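Local atomic coordinates of 2-methyl-aconitate isomerase (PDB entry 5K87), a protein that catalyses the cis-trans isomerisation of 2-methyl-aconitate in the 2-methylcitrate cycle, the route by which this bacterium degrades propionate. Residues 21-26 / 319-324; 112-117 / 179-184; 325-330 / 360-365. The protein carries 1 engineered substitution. All coordinates share one frame; numbering follows the deposited sequence. Where two conformers were deposited one is given.

Contact 1 of 3, residues 21-26 / 319-324; sequences GGTSKG and HHAMMG. With MLI (malonate ion), chain D.
Thr-23 and His-320 meet through a single weak hydrogen bond, from NE2 of His-320 to O of Thr-23 (3.1 Å, N-H...O 134°), with the carbonyl oxygen at the edge of the imidazole and in its plane. Alongside, CB of Thr-23 lies 3.8 Å from CE1 of the same ring, while CB of Ala-321 sits over the centre of one ring face. Most of the remaining span is bridged by malonate and two waters. Malonate O8 receives an unusually short bond from OG of Ser-24 (2.5 Å). O9 takes NE2 of His-319 at 3.0 Å, and O7 takes the backbone N of Gly-324 at 2.8 Å and a nearly straight 163°. One water joins OG1 of Thr-23 (2.7 Å) to OG of Ser-24 and malonate O9; the other water links OG1 of Thr-23 to O of Met-322. Behind this shell, ND1 of His-319 accepts the N-H of Ala-321 (2.9 Å), somewhat tilted from the ring plane, which fixes the rotation of the imidazole and directs NE2 at the ligand. With an alanine in place of His-319, malonate O9 would probably lose one of its donors and the Ala-321 N-H would be left without this acceptor. Asn-111 ties the halves together further out, bonding both Thr-23 N and Met-322 O, and a type II' turn from Gly-21 to Ser-24 shapes the first segment. Met-323, inferred to be one of the proton donor/acceptor positions, is the N-cap of helix 324-334 and lays CB and CG against the malonate carbons. Gly-324 N thus brings the start of that helix to a carboxylate, whose negative charge the helix end would probably help to stabilise, consistent with a pocket made for the carboxylates of 2-methyl-aconitate.

Contact 2 of 3, residues 112-117 / 179-184; sequences LTAAVG and VQIEFM
Val-179 opens the strand against the helix: its CG1, anti to the backbone N (chi1 179°), rests on CB of Ala-114 at 3.7 Å, methyl against methyl. Gln-180 turns its side chain away from the helix, and the next inward residue, Ile-181, straddles two helix positions. Its CD1 lies 3.8 Å from CA of Ala-114, while its CG2 approaches CG2 of Thr-113 to 3.5 Å, the two side chains crossing at a slant. Both Thr-113 and Ile-181 were modelled in two conformers, so that last close approach is tentative. Glu-182 again points away and forms a salt bridge with Lys-379; Phe-183 brings its ring only to the margin of the helix. The alternation is that of a strand with one face buried, and the small Ala-114 lets the backbones come near, with 8.9 Å between the segment axes. The helix runs steeply across the strand, at 108° between their directions. Strand 179-184 lies between strands 148-157 and 374-391, and Ile-150 of the former touches Thr-113, Ile-181 and Phe-183. Strands 24-30 and 75-81 pack on segment 112-117 through Leu-112 and Val-116, so strands surround the helix on several sides.

Contact 3 of 3, residues 325-330 / 360-365; sequences TAAVAI and GTLRVG
Val-364 packs its two methyls against the backbone of the helix at Ala-327. CG1 and CG2 of Val-364 each lie 3.6 Å from O of Ala-327, and CB follows at 3.9 Å, so the carbonyl oxygen is met by the whole branched end of the valine. The torsion explains this: at chi1 52° CG1 lies between the backbone N and the carbonyl carbon while CG2 is anti to N, which turns both branches to the helix. This is the tight part of the contact. One inward position earlier, Leu-362 touches more lightly, with CD2 4.1 Å from CB of Ala-327; its CG, anti to the backbone N (chi1 -166°), extends the side chain toward the alanine methyl. The joint is entirely apolar in its side chains, and Ala-327 serves both strand residues, meeting Leu-362 with its methyl and Val-364 with its carbonyl oxygen, both in van der Waals contact.

Around this centre the fit loosens. Ile-330 faces the strand, but its CG2 stays 4.7 Å from CG1 of Val-364, and it packs instead on Phe-355 and Phe-228. Val-328 turns away toward Ala-380 and Met-382. On the opposite face of the strand Arg-363 is exposed to solvent, its side chain touching Ala-352 and Arg-354 of strand 352-357. Strand 360-371 runs between strands 352-357 and 374-391, which also supply contacts to the helix, while strand 225-230 touches it through Ala-329 and Ile-330. A buried helix wrapped by strands in this way is characteristic of the diaminopimelate epimerase fold, to whose clan PrpF belongs.

Overall arrangement
The three contacts form a compact group: the centres of contacts 1 and 3 lie about 11 Å apart, and contact 2 is about 13 Å from each. Contact 2 is nested inside the long loop closed by contact 1, whereas contact 3 follows both along the chain. Helices 113-122 and 324-334, the buried helices of contacts 2 and 3, approach the malonate site of contact 1 from two sides, and Phe-183 meets Val-328 between them. Strand 374-391 runs beside both strand 179-184 and strand 360-371, linking the two halves. The substrate pocket thus lies in the cleft between two helix-centred halves, as in diaminopimelate epimerase.

Contact 1 of 3, residues 21-26 / 319-324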
ATOM      1  N   GLY A  21      10.247  -2.433  -9.370  1.00 10.03           N
ATOM      2  CA  GLY A  21      11.357  -3.277  -9.778  1.00 11.49           C
ATOM      3  C   GLY A  21      11.103  -4.659  -9.216  1.00 11.48           C
ATOM      4  O   GLY A  21      10.925  -4.800  -8.008  1.00 11.81           O
ATOM      5  N   GLY A  22      11.051  -5.674 -10.074  1.00 10.99           N
ATOM      6  CA  GLY A  22      10.691  -7.002  -9.612  1.00 11.72           C
ATOM      7  C   GLY A  22       9.358  -6.957  -8.880  1.00 11.26           C
ATOM      8  O   GLY A  22       8.392  -6.353  -9.363  1.00 11.67           O
ATOM      9  N   THR A  23       9.313  -7.556  -7.692  1.00 11.18           N
ATOM     10  CA  THR A  23       8.096  -7.597  -6.890  1.00 12.36           C
ATOM     11  C   THR A  23       8.051  -6.514  -5.809  1.00 11.80           C
ATOM     12  O   THR A  23       7.397  -6.700  -4.784  1.00 11.87           O
ATOM     13  CB  THR A  23       7.930  -8.979  -6.237  1.00 12.37           C
ATOM     14  OG1 THR A  23       9.129  -9.335  -5.534  1.00 11.98           O
ATOM     15  CG2 THR A  23       7.687 -10.032  -7.296  1.00 13.92           C
ATOM     16  N   SER A  24       8.716  -5.383  -6.053  1.00 11.69           N
ATOM     17  CA  SER A  24       8.760  -4.274  -5.095  1.00 11.60           C
ATOM     18  C   SER A  24       8.482  -2.935  -5.759  1.00 10.70           C
ATOM     19  O   SER A  24       8.626  -2.796  -6.972  1.00 10.75           O
ATOM     20  CB  SER A  24      10.128  -4.213  -4.434  1.00 11.80           C
ATOM     21  OG  SER A  24      10.438  -5.474  -3.857  1.00 15.27           O
ATOM     22  N   LYS A  25       8.118  -1.942  -4.949  1.00 10.78           N
ATOM     23  CA  LYS A  25       7.952  -0.568  -5.420  1.00 10.48           C
ATOM     24  C   LYS A  25       8.802   0.345  -4.564  1.00 11.84           C
ATOM     25  O   LYS A  25       8.851   0.185  -3.341  1.00 12.02           O
ATOM     26  CB  LYS A  25       6.491  -0.100  -5.320  1.00 12.59           C
ATOM     27  CG  LYS A  25       5.529  -0.873  -6.201  1.00 12.50           C
ATOM     28  CD  LYS A  25       4.163  -0.194  -6.285  1.00 13.72           C
ATOM     29  CE  LYS A  25       3.336  -0.339  -5.015  1.00 12.09           C
ATOM     30  NZ  LYS A  25       1.982   0.248  -5.234  1.00 12.33           N
ATOM     31  N   GLY A  26       9.438   1.325  -5.194  1.00 10.33           N
ATOM     32  CA  GLY A  26      10.238   2.274  -4.455  1.00 12.09           C
ATOM     33  C   GLY A  26      10.257   3.643  -5.094  1.00 10.10           C
ATOM     34  O   GLY A  26       9.895   3.812  -6.263  1.00 10.56           O
ATOM     35  N   HIS A 319       7.413 -12.588   3.829  1.00 11.72           N
ATOM     36  CA  HIS A 319       7.454 -11.840   2.587  1.00 11.48           C
ATOM     37  C   HIS A 319       6.486 -12.429   1.568  1.00 12.34           C
ATOM     38  O   HIS A 319       6.322 -13.645   1.473  1.00 11.97           O
ATOM     39  CB  HIS A 319       8.886 -11.848   2.055  1.00 11.51           C
ATOM     40  CG  HIS A 319       9.130 -10.894   0.935  1.00 11.38           C
ATOM     41  ND1 HIS A 319       8.850 -11.210  -0.384  1.00 12.15           N
ATOM     42  CD2 HIS A 319       9.659  -9.649   0.914  1.00 13.38           C
ATOM     43  CE1 HIS A 319       9.182 -10.197  -1.152  1.00 12.20           C
ATOM     44  NE2 HIS A 319       9.672  -9.227  -0.389  1.00 12.74           N
ATOM     45  N   HIS A 320       5.859 -11.556   0.782  1.00 11.35           N
ATOM     46  CA  HIS A 320       4.803 -11.971  -0.135  1.00 12.03           C
ATOM     47  C   HIS A 320       5.322 -12.796  -1.309  1.00 11.93           C
ATOM     48  O   HIS A 320       4.561 -13.523  -1.952  1.00 12.55           O
ATOM     49  CB  HIS A 320       4.025 -10.751  -0.636  1.00 11.77           C
ATOM     50  CG  HIS A 320       4.770  -9.912  -1.629  1.00 12.86           C
ATOM     51  ND1 HIS A 320       4.405  -9.842  -2.955  1.00 13.27           N
ATOM     52  CD2 HIS A 320       5.851  -9.104  -1.493  1.00 13.80           C
ATOM     53  CE1 HIS A 320       5.224  -9.023  -3.592  1.00 15.79           C
ATOM     54  NE2 HIS A 320       6.114  -8.566  -2.731  1.00 14.43           N
ATOM     55  N   ALA A 321       6.613 -12.680  -1.599  1.00 11.20           N
ATOM     56  CA  ALA A 321       7.209 -13.399  -2.721  1.00 12.35           C
ATOM     57  C   ALA A 321       8.606 -13.827  -2.279  1.00 12.30           C
ATOM     58  O   ALA A 321       8.730 -14.648  -1.374  1.00 11.80           O
ATOM     59  CB  ALA A 321       7.227 -12.527  -3.972  1.00 12.30           C
ATOM     60  N   MET A 322       9.656 -13.273  -2.872  1.00 12.43           N
ATOM     61  CA  MET A 322      10.995 -13.446  -2.308  1.00 10.90           C
ATOM     62  C   MET A 322      11.832 -12.192  -2.532  1.00 12.20           C
ATOM     63  O   MET A 322      11.820 -11.602  -3.625  1.00 12.25           O
ATOM     64  CB  MET A 322      11.711 -14.681  -2.880  1.00 11.89           C
ATOM     65  CG  MET A 322      13.036 -15.002  -2.191  1.00 12.42           C
ATOM     66  SD  MET A 322      12.894 -15.242  -0.403  1.00 12.93           S
ATOM     67  CE  MET A 322      11.742 -16.611  -0.360  1.00 15.46           C
ATOM     68  N   MET A 323      12.544 -11.766  -1.494  1.00 11.54           N
ATOM     69  CA  MET A 323      13.496 -10.672  -1.646  1.00 11.74           C
ATOM     70  C   MET A 323      14.567 -11.086  -2.659  1.00 12.20           C
ATOM     71  O   MET A 323      15.024 -12.238  -2.667  1.00 12.59           O
ATOM     72  CB  MET A 323      14.146 -10.336  -0.303  1.00 12.08           C
ATOM     73  CG  MET A 323      13.173  -9.914   0.783  1.00 12.52           C
ATOM     74  SD  MET A 323      12.560 -11.296   1.780  1.00 13.39           S
ATOM     75  CE  MET A 323      13.973 -11.645   2.818  1.00 15.15           C
ATOM     76  N   GLY A 324      14.974 -10.163  -3.520  1.00 11.50           N
ATOM     77  CA  GLY A 324      15.989 -10.475  -4.509  1.00 12.24           C
ATOM     78  C   GLY A 324      17.321 -10.840  -3.879  1.00 12.64           C
ATOM     79  O   GLY A 324      18.037 -11.735  -4.362  1.00 13.54           O
TER
HETATM   80  C1  MLI D 402      13.794  -6.723  -1.053  1.00 14.04           C
HETATM   81  C2  MLI D 402      14.755  -7.239  -2.110  1.00 13.18           C
HETATM   82  C3  MLI D 402      12.388  -6.685  -1.600  1.00 14.25           C
HETATM   83  O6  MLI D 402      15.962  -7.454  -1.811  1.00 13.24           O
HETATM   84  O7  MLI D 402      14.346  -7.440  -3.287  1.00 13.46           O
HETATM   85  O8  MLI D 402      11.815  -5.575  -1.804  1.00 15.64           O
HETATM   86  O9  MLI D 402      11.798  -7.764  -1.869  1.00 14.19           O
HETATM   87  O   HOH W   1      10.171 -11.907  -5.830  1.00 12.55           O
HETATM   88  O   HOH W   2       9.426  -7.985  -3.209  1.00 13.05           O

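Contact 2 of 3, residues 112-117 / 179-184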
ATOM      1  N   LEU A 112      14.767  -4.222  -6.767  1.00 10.83           N
ATOM      2  CA  LEU A 112      14.844  -2.910  -7.387  1.00 11.54           C
ATOM      3  C   LEU A 112      16.047  -2.753  -8.316  1.00 11.34           C
ATOM      4  O   LEU A 112      16.146  -1.748  -9.019  1.00 11.81           O
ATOM      5  CB  LEU A 112      14.827  -1.804  -6.336  1.00 11.75           C
ATOM      6  CG  LEU A 112      13.490  -1.618  -5.607  1.00 10.88           C
ATOM      7  CD1 LEU A 112      13.570  -0.389  -4.713  1.00 13.34           C
ATOM      8  CD2 LEU A 112      12.305  -1.508  -6.570  1.00 12.75           C
ATOM      9  N   THR A 113      16.940  -3.742  -8.371  1.00 12.07           N
ATOM     10  CA  THR A 113      18.129  -3.628  -9.209  0.58 12.31           C
ATOM     11  C   THR A 113      17.811  -3.385 -10.698  1.00 11.44           C
ATOM     12  O   THR A 113      18.461  -2.578 -11.353  1.00 12.03           O
ATOM     13  CB  THR A 113      19.054  -4.844  -9.004  0.58 14.35           C
ATOM     14  OG1 THR A 113      19.653  -4.764  -7.701  0.58 15.74           O
ATOM     15  CG2 THR A 113      20.145  -4.869 -10.046  0.58 14.27           C
ATOM     16  N   ALA A 114      16.809  -4.073 -11.237  1.00 12.18           N
ATOM     17  CA  ALA A 114      16.412  -3.826 -12.627  1.00 12.85           C
ATOM     18  C   ALA A 114      15.948  -2.379 -12.833  1.00 11.95           C
ATOM     19  O   ALA A 114      16.230  -1.752 -13.856  1.00 12.75           O
ATOM     20  CB  ALA A 114      15.308  -4.790 -13.044  1.00 14.15           C
ATOM     21  N   ALA A 115      15.209  -1.855 -11.855  1.00 11.11           N
ATOM     22  CA  ALA A 115      14.757  -0.473 -11.906  1.00 11.33           C
ATOM     23  C   ALA A 115      15.921   0.505 -11.772  1.00 11.09           C
ATOM     24  O   ALA A 115      15.896   1.573 -12.387  1.00 11.82           O
ATOM     25  CB  ALA A 115      13.690  -0.214 -10.854  1.00 12.05           C
ATOM     26  N   VAL A 116      16.942   0.150 -10.997  1.00 11.05           N
ATOM     27  CA  VAL A 116      18.145   0.966 -10.907  1.00 11.86           C
ATOM     28  C   VAL A 116      18.792   1.128 -12.279  1.00 10.89           C
ATOM     29  O   VAL A 116      19.162   2.229 -12.677  1.00 11.76           O
ATOM     30  CB  VAL A 116      19.149   0.351  -9.905  1.00 10.63           C
ATOM     31  CG1 VAL A 116      20.525   0.972 -10.058  1.00 12.08           C
ATOM     32  CG2 VAL A 116      18.625   0.503  -8.484  1.00 12.42           C
ATOM     33  N   GLY A 117      18.916   0.020 -13.007  1.00 11.03           N
ATOM     34  CA  GLY A 117      19.513   0.072 -14.331  1.00 12.74           C
ATOM     35  C   GLY A 117      18.731   0.974 -15.262  1.00 11.36           C
ATOM     36  O   GLY A 117      19.304   1.820 -15.948  1.00 12.73           O
ATOM     37  N   VAL A 179      14.583  -8.096 -17.753  1.00 12.86           N
ATOM     38  CA  VAL A 179      15.856  -7.491 -17.409  1.00 13.25           C
ATOM     39  C   VAL A 179      16.677  -8.513 -16.639  1.00 12.76           C
ATOM     40  O   VAL A 179      16.368  -8.844 -15.486  1.00 13.23           O
ATOM     41  CB  VAL A 179      15.666  -6.224 -16.555  1.00 12.34           C
ATOM     42  CG1 VAL A 179      17.021  -5.629 -16.202  1.00 14.94           C
ATOM     43  CG2 VAL A 179      14.807  -5.216 -17.305  1.00 15.01           C
ATOM     44  N   GLN A 180      17.713  -9.039 -17.280  1.00 12.95           N
ATOM     45  CA  GLN A 180      18.589  -9.993 -16.627  0.60 12.63           C
ATOM     46  C   GLN A 180      19.565  -9.273 -15.703  1.00 13.06           C
ATOM     47  O   GLN A 180      20.180  -8.265 -16.079  1.00 13.95           O
ATOM     48  CB  GLN A 180      19.299 -10.842 -17.685  0.60 14.53           C
ATOM     49  CG  GLN A 180      18.299 -11.584 -18.566  0.60 16.15           C
ATOM     50  CD  GLN A 180      18.939 -12.420 -19.648  0.60 17.18           C
ATOM     51  OE1 GLN A 180      20.115 -12.251 -19.966  0.60 22.20           O
ATOM     52  NE2 GLN A 180      18.159 -13.330 -20.227  0.60 17.23           N
ATOM     53  N   ILE A 181      19.690  -9.803 -14.487  0.54 12.57           N
ATOM     54  CA  ILE A 181      20.548  -9.227 -13.457  0.54 13.09           C
ATOM     55  C   ILE A 181      21.646 -10.207 -13.073  0.54 13.65           C
ATOM     56  O   ILE A 181      21.415 -11.414 -13.063  0.54 13.30           O
ATOM     57  CB  ILE A 181      19.735  -8.907 -12.187  0.54 13.36           C
ATOM     58  CG1 ILE A 181      18.501  -8.084 -12.539  0.54 15.26           C
ATOM     59  CG2 ILE A 181      20.595  -8.177 -11.165  0.54 14.53           C
ATOM     60  CD1 ILE A 181      18.827  -6.759 -13.146  0.54 15.90           C
ATOM     61  N   GLU A 182      22.835  -9.697 -12.761  1.00 14.40           N
ATOM     62  CA  GLU A 182      23.936 -10.560 -12.338  1.00 15.14           C
ATOM     63  C   GLU A 182      24.643  -9.975 -11.131  1.00 17.15           C
ATOM     64  O   GLU A 182      25.242  -8.893 -11.214  1.00 19.57           O
ATOM     65  CB  GLU A 182      24.961 -10.711 -13.455  1.00 17.93           C
ATOM     66  CG  GLU A 182      24.365 -11.171 -14.764  1.00 17.75           C
ATOM     67  CD  GLU A 182      25.392 -11.290 -15.857  1.00 20.61           C
ATOM     68  OE1 GLU A 182      24.994 -11.531 -17.014  1.00 22.74           O
ATOM     69  OE2 GLU A 182      26.596 -11.153 -15.554  1.00 35.93           O
ATOM     70  N   PHE A 183      24.609 -10.717 -10.030  1.00 13.59           N
ATOM     71  CA  PHE A 183      25.239 -10.308  -8.791  1.00 12.91           C
ATOM     72  C   PHE A 183      26.630 -10.916  -8.784  1.00 13.12           C
ATOM     73  O   PHE A 183      26.788 -12.128  -8.567  1.00 14.24           O
ATOM     74  CB  PHE A 183      24.429 -10.822  -7.602  1.00 12.99           C
ATOM     75  CG  PHE A 183      23.035 -10.242  -7.516  1.00 12.75           C
ATOM     76  CD1 PHE A 183      22.021 -10.689  -8.355  1.00 13.52           C
ATOM     77  CD2 PHE A 183      22.733  -9.268  -6.575  1.00 14.33           C
ATOM     78  CE1 PHE A 183      20.731 -10.159  -8.258  1.00 14.75           C
ATOM     79  CE2 PHE A 183      21.452  -8.733  -6.479  1.00 15.08           C
ATOM     80  CZ  PHE A 183      20.452  -9.178  -7.316  1.00 14.35           C
ATOM     81  N   MET A 184      27.643 -10.093  -9.039  1.00 13.38           N
ATOM     82  CA  MET A 184      29.014 -10.590  -9.138  1.00 14.63           C
ATOM     83  C   MET A 184      29.613 -10.847  -7.762  1.00 15.54           C
ATOM     84  O   MET A 184      29.402 -10.071  -6.826  1.00 15.01           O
ATOM     85  CB  MET A 184      29.884  -9.581  -9.882  1.00 14.48           C
ATOM     86  CG  MET A 184      29.370  -9.203 -11.258  1.00 17.61           C
ATOM     87  SD  MET A 184      29.102 -10.598 -12.370  1.00 20.93           S
ATOM     88  CE  MET A 184      30.762 -11.257 -12.502  1.00 26.95           C
TER

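Contact 3 of 3, residues 325-330 / 360-365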
ATOM      1  N   THR A 325      17.669 -10.152  -2.795  1.00 12.06           N
ATOM      2  CA  THR A 325      18.887 -10.496  -2.061  1.00 12.65           C
ATOM      3  C   THR A 325      18.831 -11.914  -1.497  1.00 11.71           C
ATOM      4  O   THR A 325      19.813 -12.673  -1.582  1.00 12.33           O
ATOM      5  CB  THR A 325      19.125  -9.532  -0.911  1.00 13.31           C
ATOM      6  OG1 THR A 325      17.932  -9.469  -0.126  1.00 13.31           O
ATOM      7  CG2 THR A 325      19.482  -8.141  -1.434  1.00 14.51           C
ATOM      8  N   ALA A 326      17.687 -12.278  -0.925  1.00 11.87           N
ATOM      9  CA  ALA A 326      17.517 -13.615  -0.388  1.00 12.42           C
ATOM     10  C   ALA A 326      17.543 -14.645  -1.508  1.00 13.08           C
ATOM     11  O   ALA A 326      18.026 -15.755  -1.302  1.00 13.18           O
ATOM     12  CB  ALA A 326      16.232 -13.711   0.398  1.00 13.86           C
ATOM     13  N   ALA A 327      17.047 -14.290  -2.691  1.00 12.02           N
ATOM     14  CA  ALA A 327      17.123 -15.185  -3.837  1.00 12.02           C
ATOM     15  C   ALA A 327      18.581 -15.483  -4.196  1.00 13.41           C
ATOM     16  O   ALA A 327      18.912 -16.615  -4.544  1.00 12.63           O
ATOM     17  CB  ALA A 327      16.362 -14.614  -5.033  1.00 13.81           C
ATOM     18  N   VAL A 328      19.443 -14.473  -4.118  1.00 12.63           N
ATOM     19  CA  VAL A 328      20.872 -14.683  -4.297  1.00 12.12           C
ATOM     20  C   VAL A 328      21.425 -15.630  -3.227  1.00 13.77           C
ATOM     21  O   VAL A 328      22.205 -16.537  -3.541  1.00 13.83           O
ATOM     22  CB  VAL A 328      21.643 -13.360  -4.283  1.00 12.96           C
ATOM     23  CG1 VAL A 328      23.146 -13.608  -4.220  1.00 13.83           C
ATOM     24  CG2 VAL A 328      21.261 -12.524  -5.507  1.00 14.81           C
ATOM     25  N   ALA A 329      21.023 -15.442  -1.974  1.00 12.75           N
ATOM     26  CA  ALA A 329      21.471 -16.324  -0.905  1.00 12.72           C
ATOM     27  C   ALA A 329      21.005 -17.763  -1.145  1.00 12.29           C
ATOM     28  O   ALA A 329      21.752 -18.715  -0.880  1.00 13.31           O
ATOM     29  CB  ALA A 329      20.978 -15.812   0.450  1.00 13.12           C
ATOM     30  N   ILE A 330      19.778 -17.931  -1.633  1.00 12.82           N
ATOM     31  CA  ILE A 330      19.230 -19.248  -1.944  1.00 13.09           C
ATOM     32  C   ILE A 330      20.035 -19.918  -3.050  1.00 13.32           C
ATOM     33  O   ILE A 330      20.451 -21.072  -2.917  1.00 13.78           O
ATOM     34  CB  ILE A 330      17.745 -19.166  -2.358  1.00 12.45           C
ATOM     35  CG1 ILE A 330      16.888 -18.739  -1.172  1.00 12.40           C
ATOM     36  CG2 ILE A 330      17.251 -20.518  -2.900  1.00 13.39           C
ATOM     37  CD1 ILE A 330      15.517 -18.217  -1.569  1.00 12.56           C
ATOM     38  N   GLY A 360       4.591 -17.971  -6.174  1.00 13.45           N
ATOM     39  CA  GLY A 360       4.940 -18.777  -7.333  1.00 13.66           C
ATOM     40  C   GLY A 360       6.391 -19.195  -7.288  1.00 14.36           C
ATOM     41  O   GLY A 360       6.891 -19.599  -6.237  1.00 16.73           O
ATOM     42  N   THR A 361       7.082 -19.104  -8.415  1.00 13.06           N
ATOM     43  CA  THR A 361       8.440 -19.631  -8.469  1.00 14.10           C
ATOM     44  C   THR A 361       9.441 -18.583  -8.937  1.00 15.78           C
ATOM     45  O   THR A 361       9.064 -17.568  -9.520  1.00 16.34           O
ATOM     46  CB  THR A 361       8.544 -20.880  -9.370  1.00 17.06           C
ATOM     47  OG1 THR A 361       8.473 -20.485 -10.742  1.00 19.53           O
ATOM     48  CG2 THR A 361       7.424 -21.859  -9.070  1.00 16.75           C
ATOM     49  N   LEU A 362      10.716 -18.837  -8.663  1.00 14.84           N
ATOM     50  CA  LEU A 362      11.797 -17.955  -9.081  1.00 14.35           C
ATOM     51  C   LEU A 362      13.015 -18.824  -9.350  1.00 13.50           C
ATOM     52  O   LEU A 362      13.399 -19.637  -8.506  1.00 14.00           O
ATOM     53  CB  LEU A 362      12.095 -16.927  -7.977  1.00 14.70           C
ATOM     54  CG  LEU A 362      12.956 -15.695  -8.270  1.00 16.71           C
ATOM     55  CD1 LEU A 362      12.705 -14.644  -7.193  1.00 16.90           C
ATOM     56  CD2 LEU A 362      14.440 -16.009  -8.359  1.00 17.38           C
ATOM     57  N   ARG A 363      13.609 -18.668 -10.527  1.00 14.33           N
ATOM     58  CA  ARG A 363      14.827 -19.390 -10.890  1.00 14.49           C
ATOM     59  C   ARG A 363      16.043 -18.497 -10.681  1.00 13.91           C
ATOM     60  O   ARG A 363      16.098 -17.361 -11.173  1.00 15.49           O
ATOM     61  CB  ARG A 363      14.777 -19.833 -12.353  1.00 17.53           C
ATOM     62  CG  ARG A 363      15.979 -20.659 -12.772  1.00 18.37           C
ATOM     63  CD  ARG A 363      15.947 -20.965 -14.261  1.00 28.82           C
ATOM     64  NE  ARG A 363      16.972 -21.934 -14.650  1.00 37.10           N
ATOM     65  CZ  ARG A 363      18.224 -21.613 -14.964  1.00 39.28           C
ATOM     66  NH1 ARG A 363      19.086 -22.562 -15.309  1.00 33.75           N
ATOM     67  NH2 ARG A 363      18.618 -20.346 -14.932  1.00 38.93           N
ATOM     68  N   VAL A 364      17.024 -19.013  -9.957  1.00 13.90           N
ATOM     69  CA  VAL A 364      18.269 -18.305  -9.719  1.00 14.13           C
ATOM     70  C   VAL A 364      19.420 -19.254 -10.023  1.00 16.19           C
ATOM     71  O   VAL A 364      19.387 -20.428  -9.641  1.00 16.45           O
ATOM     72  CB  VAL A 364      18.349 -17.760  -8.265  1.00 14.85           C
ATOM     73  CG1 VAL A 364      18.078 -18.868  -7.233  1.00 17.53           C
ATOM     74  CG2 VAL A 364      19.683 -17.089  -8.018  1.00 17.48           C
ATOM     75  N   GLY A 365      20.415 -18.762 -10.744  1.00 15.59           N
ATOM     76  CA  GLY A 365      21.593 -19.562 -11.037  1.00 17.63           C
ATOM     77  C   GLY A 365      22.782 -19.022 -10.279  1.00 18.88           C
ATOM     78  O   GLY A 365      22.948 -17.814 -10.182  1.00 21.20           O
TER